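Local coordinates for protein Rubredoxin\:oxygen oxidoreductase (Desulfovibrio gigas, PDB 1E5D) that catalyses the four-electron reduction of dioxygen to two molecules of water, using a non-haem diiron centre and flavin mononucleotide as cofactors, at residues L186-A189 with M190-Y194; V240-Y243 with V244-A247. All blocks are in the same frame, centred on the assembly; numbering follows the deposited sequence.

Interaction 1: residues L186-A189 with M190-Y194. With OXY (oxygen molecule), chain E.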
loop_
_atom_site.group_PDB
_atom_site.type_symbol
_atom_site.label_atom_id
_atom_site.label_comp_id
_atom_site.label_asym_id
_atom_site.label_seq_id
_atom_site.Cartn_x
_atom_site.Cartn_y
_atom_site.Cartn_z
ATOM N N LEU A 186 -25.277 12.942 -3.393
ATOM C CA LEU A 186 -25.627 12.409 -2.086
ATOM C C LEU A 186 -25.491 10.895 -2.052
ATOM O O LEU A 186 -24.983 10.339 -1.078
ATOM C CB LEU A 186 -27.053 12.821 -1.709
ATOM C CG LEU A 186 -27.613 12.176 -0.440
ATOM C CD1 LEU A 186 -26.675 12.449 0.728
ATOM C CD2 LEU A 186 -29.021 12.669 -0.167
ATOM N N GLU A 187 -25.962 10.246 -3.115
ATOM C CA GLU A 187 -25.978 8.787 -3.133
ATOM C C GLU A 187 -24.567 8.211 -3.218
ATOM O O GLU A 187 -24.239 7.262 -2.502
ATOM C CB GLU A 187 -26.822 8.260 -4.294
ATOM C CG GLU A 187 -27.323 6.833 -4.085
ATOM C CD GLU A 187 -26.328 5.798 -4.583
ATOM O OE1 GLU A 187 -25.681 6.114 -5.608
ATOM O OE2 GLU A 187 -26.177 4.738 -3.945
ATOM N N ARG A 188 -23.763 8.759 -4.118
ATOM C CA ARG A 188 -22.404 8.247 -4.297
ATOM C C ARG A 188 -21.651 8.313 -2.980
ATOM O O ARG A 188 -20.935 7.398 -2.584
ATOM C CB ARG A 188 -21.700 9.038 -5.392
ATOM C CG ARG A 188 -20.239 8.690 -5.596
ATOM C CD ARG A 188 -20.004 7.202 -5.794
ATOM N NE ARG A 188 -18.627 6.817 -5.508
ATOM C CZ ARG A 188 -17.807 6.140 -6.296
ATOM N NH1 ARG A 188 -18.206 5.729 -7.491
ATOM N NH2 ARG A 188 -16.574 5.866 -5.889
ATOM N N ALA A 189 -21.819 9.418 -2.256
ATOM C CA ALA A 189 -21.112 9.575 -0.985
ATOM C C ALA A 189 -21.645 8.627 0.079
ATOM O O ALA A 189 -20.933 8.168 0.976
ATOM C CB ALA A 189 -21.214 11.018 -0.513
ATOM N N MET A 190 -22.941 8.313 -0.005
ATOM C CA MET A 190 -23.468 7.376 0.987
ATOM C C MET A 190 -22.857 5.993 0.811
ATOM O O MET A 190 -22.471 5.326 1.767
ATOM C CB MET A 190 -24.980 7.280 0.867
ATOM C CG MET A 190 -25.695 8.514 1.406
ATOM S SD MET A 190 -27.446 8.395 0.960
ATOM C CE MET A 190 -27.864 6.915 1.889
ATOM N N ARG A 191 -22.797 5.600 -0.453
ATOM C CA ARG A 191 -22.249 4.286 -0.783
ATOM C C ARG A 191 -20.764 4.278 -0.441
ATOM O O ARG A 191 -20.273 3.319 0.158
ATOM C CB ARG A 191 -22.531 3.968 -2.244
ATOM C CG ARG A 191 -21.657 2.926 -2.911
ATOM C CD ARG A 191 -22.229 2.497 -4.265
ATOM N NE ARG A 191 -22.893 1.196 -4.152
ATOM C CZ ARG A 191 -24.179 0.984 -4.384
ATOM N NH1 ARG A 191 -24.956 1.994 -4.753
ATOM N NH2 ARG A 191 -24.680 -0.235 -4.248
ATOM N N GLU A 192 -20.067 5.360 -0.803
ATOM C CA GLU A 192 -18.631 5.393 -0.530
ATOM C C GLU A 192 -18.402 5.235 0.967
ATOM O O GLU A 192 -17.497 4.554 1.428
ATOM C CB GLU A 192 -17.990 6.681 -1.031
ATOM C CG GLU A 192 -17.981 6.796 -2.549
ATOM C CD GLU A 192 -17.165 7.984 -3.030
ATOM O OE1 GLU A 192 -16.856 8.846 -2.176
ATOM O OE2 GLU A 192 -16.846 8.030 -4.240
ATOM N N TYR A 193 -19.280 5.899 1.714
ATOM C CA TYR A 193 -19.200 5.773 3.162
ATOM C C TYR A 193 -19.539 4.351 3.587
ATOM O O TYR A 193 -18.778 3.712 4.319
ATOM C CB TYR A 193 -20.122 6.796 3.840
ATOM C CG TYR A 193 -19.897 6.738 5.340
ATOM C CD1 TYR A 193 -18.820 7.403 5.906
ATOM C CD2 TYR A 193 -20.744 6.015 6.168
ATOM C CE1 TYR A 193 -18.604 7.352 7.270
ATOM C CE2 TYR A 193 -20.532 5.958 7.535
ATOM C CZ TYR A 193 -19.461 6.631 8.076
ATOM O OH TYR A 193 -19.233 6.585 9.431
ATOM N N TYR A 194 -20.675 3.820 3.130
ATOM C CA TYR A 194 -21.043 2.463 3.511
ATOM C C TYR A 194 -19.952 1.463 3.135
ATOM O O TYR A 194 -19.553 0.636 3.957
ATOM C CB TYR A 194 -22.364 2.006 2.856
ATOM C CG TYR A 194 -22.877 0.706 3.441
ATOM C CD1 TYR A 194 -23.707 0.731 4.556
ATOM C CD2 TYR A 194 -22.548 -0.538 2.912
ATOM C CE1 TYR A 194 -24.186 -0.441 5.110
ATOM C CE2 TYR A 194 -23.018 -1.713 3.459
ATOM C CZ TYR A 194 -23.842 -1.660 4.562
ATOM O OH TYR A 194 -24.324 -2.819 5.127
HETATM O O1 OXY E . -16.581 7.081 11.300
HETATM O O2 OXY E . -15.623 6.426 10.996
#
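OE2 of Glu187 is a carboxylate oxygen with several suitors. NH1 of Arg191 forms a salt bridge to it at 3.1 Å, the hydroxyl of Tyr246 hydrogen-bonds to it, and the ammonium of Lys242 adds a long, weak ion pair. The acid and Arg191, one helical turn apart, run side by side in the same direction, with carboxylate and guanidinium planes 62° apart. A bend at chi2 (-88°) carries the Glu187 carboxylate alongside the arginine; this clustering of positive groups would be expected to favour its ionised form.

A second i to i+4 salt bridge, Arg188 to Glu192, illustrates a different geometry. OE2 of Glu192 sits at the guanidinium edge, near its plane, facing both NE and NH2, although both hydrogen bonds are bent and weak; the two flat groups stand 76° apart. NH1 of Arg188 turns elsewhere, to Glu300. On another flank, the sulfur of Met190 lies 4.0 Å from CG of Leu186.

Beneath these pairs runs the alpha-helical bonding pattern, exemplified by Arg191 N to Glu187 O at 3.0 Å. Tyr193 hydrogen-bonds through its N to the carbonyl oxygen of Ala189 at 2.9 Å, and its hydroxyl reaches O1 of the bound oxygen molecule, which lies at the edge of the ring near its plane, through a weak 3.3 Å hydrogen bond, beside the diiron site.

Helix 183-198 is thus flanked by helix 233-248 along Glu187, Met190, Arg191 and Tyr194, by helix 294-302 at Arg188 and Glu192, and by strand 230-231 at Leu186 and Met190.

Interaction 2: residues V240-Y243 with V244-A247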
loop_
_atom_site.group_PDB
_atom_site.type_symbol
_atom_site.label_atom_id
_atom_site.label_comp_id
_atom_site.label_asym_id
_atom_site.label_seq_id
_atom_site.Cartn_x
_atom_site.Cartn_y
_atom_site.Cartn_z
ATOM N N VAL A 240 -32.804 4.724 4.115
ATOM C CA VAL A 240 -32.998 3.366 4.611
ATOM C C VAL A 240 -33.131 2.365 3.472
ATOM O O VAL A 240 -32.629 1.247 3.575
ATOM C CB VAL A 240 -34.247 3.280 5.510
ATOM C CG1 VAL A 240 -34.616 1.827 5.762
ATOM C CG2 VAL A 240 -33.991 4.022 6.804
ATOM N N GLN A 241 -33.800 2.780 2.401
ATOM C CA GLN A 241 -33.861 1.978 1.191
ATOM C C GLN A 241 -32.454 1.528 0.801
ATOM O O GLN A 241 -32.126 0.351 0.716
ATOM C CB GLN A 241 -34.458 2.802 0.060
ATOM C CG GLN A 241 -35.844 2.441 -0.428
ATOM C CD GLN A 241 -36.184 3.191 -1.710
ATOM O OE1 GLN A 241 -35.303 3.595 -2.471
ATOM N NE2 GLN A 241 -37.478 3.379 -1.944
ATOM N N LYS A 242 -31.625 2.540 0.581
ATOM C CA LYS A 242 -30.244 2.406 0.152
ATOM C C LYS A 242 -29.418 1.517 1.067
ATOM O O LYS A 242 -28.702 0.650 0.569
ATOM C CB LYS A 242 -29.641 3.816 0.054
ATOM C CG LYS A 242 -30.048 4.476 -1.264
ATOM C CD LYS A 242 -29.158 3.965 -2.393
ATOM C CE LYS A 242 -29.957 3.719 -3.660
ATOM N NZ LYS A 242 -29.090 3.311 -4.802
ATOM N N TYR A 243 -29.514 1.720 2.380
ATOM C CA TYR A 243 -28.717 0.909 3.297
ATOM C C TYR A 243 -29.036 -0.566 3.117
ATOM O O TYR A 243 -28.142 -1.410 3.130
ATOM C CB TYR A 243 -28.926 1.335 4.761
ATOM C CG TYR A 243 -27.749 2.186 5.195
ATOM C CD1 TYR A 243 -27.356 3.226 4.353
ATOM C CD2 TYR A 243 -27.051 1.978 6.369
ATOM C CE1 TYR A 243 -26.293 4.038 4.690
ATOM C CE2 TYR A 243 -25.979 2.794 6.703
ATOM C CZ TYR A 243 -25.605 3.820 5.859
ATOM O OH TYR A 243 -24.541 4.644 6.170
ATOM N N VAL A 244 -30.330 -0.840 2.942
ATOM C CA VAL A 244 -30.760 -2.208 2.670
ATOM C C VAL A 244 -30.112 -2.708 1.385
ATOM O O VAL A 244 -29.527 -3.776 1.316
ATOM C CB VAL A 244 -32.291 -2.300 2.562
ATOM C CG1 VAL A 244 -32.714 -3.693 2.111
ATOM C CG2 VAL A 244 -32.940 -1.942 3.888
ATOM N N GLU A 245 -30.210 -1.910 0.336
ATOM C CA GLU A 245 -29.539 -2.201 -0.923
ATOM C C GLU A 245 -28.034 -2.346 -0.737
ATOM O O GLU A 245 -27.411 -3.282 -1.247
ATOM C CB GLU A 245 -29.839 -1.085 -1.918
ATOM C CG GLU A 245 -29.216 -1.242 -3.292
ATOM C CD GLU A 245 -29.633 -0.094 -4.203
ATOM O OE1 GLU A 245 -30.713 0.480 -3.934
ATOM O OE2 GLU A 245 -28.892 0.215 -5.160
ATOM N N TYR A 246 -27.416 -1.414 -0.008
ATOM C CA TYR A 246 -25.980 -1.552 0.216
ATOM C C TYR A 246 -25.679 -2.875 0.914
ATOM O O TYR A 246 -24.754 -3.574 0.509
ATOM C CB TYR A 246 -25.400 -0.394 1.041
ATOM C CG TYR A 246 -25.563 0.960 0.385
ATOM C CD1 TYR A 246 -25.672 1.040 -1.001
ATOM C CD2 TYR A 246 -25.617 2.136 1.119
ATOM C CE1 TYR A 246 -25.822 2.257 -1.640
ATOM C CE2 TYR A 246 -25.770 3.356 0.484
ATOM C CZ TYR A 246 -25.872 3.409 -0.891
ATOM O OH TYR A 246 -26.027 4.604 -1.553
ATOM N N ALA A 247 -26.437 -3.208 1.954
ATOM C CA ALA A 247 -26.137 -4.412 2.721
ATOM C C ALA A 247 -26.420 -5.680 1.927
ATOM O O ALA A 247 -25.821 -6.727 2.197
ATOM C CB ALA A 247 -26.935 -4.433 4.021
#
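Val244 takes up the helical pattern from Val240, its N bonded to the carbonyl oxygen four residues back at 3.2 Å, while its CG2 lies against that same oxygen. Glu245 follows, pairing its carboxylate with the ammonium of Lys242 three residues earlier: NZ is 3.1 Å from OE2, which it meets from above the carboxylate plane, and OE1 is a weaker partner. The two chains lie side by side and point the same way. The pitch of the alpha-helix puts residues three and four apart on the same side, here on helix 233-248, which packs against helices 183-198 and 202-214. At Tyr246 the lysine contributes its aliphatic part: CB stands over the ring face, 4.3 Å from the centroid, in a CH-pi contact, and CD comes within 3.3 Å of OH. With CG beside its backbone N (chi1 -61°), the tyrosine ring also lies under the carbonyl oxygen of Lys242. Its hydroxyl hydrogen-bonds to Glu187. The ring of Tyr243 approaches obliquely, planes 53° apart, with CD1 3.8 Å from CD2 of Tyr246, and sends its own hydroxyl to the backbone N of Phe167. Ala247 N bonds to the carbonyl of Tyr243 at 2.7 Å.

Overall arrangement
Interactions 1 and 2 lie on two helices that pack against each other. Interaction 1, on helix 183-198, precedes interaction 2, on helix 233-248, along the chain, and their centres are about 11 Å apart. Helix 202-214 and strands 221-224 and 230-231 come between them in sequence. Across the helix pair, Arg191 packs on the ring of Tyr246, Ala247 on Tyr194, and the rings of Tyr194 and Tyr243 meet edge-to-face. The inner helix carries Tyr193 to the oxygen pocket, whereas the side chain of Tyr243 is about 10 Å from the diiron group. Helix 233-248 thus backs a helix bordering the active site of the lactamase-like part.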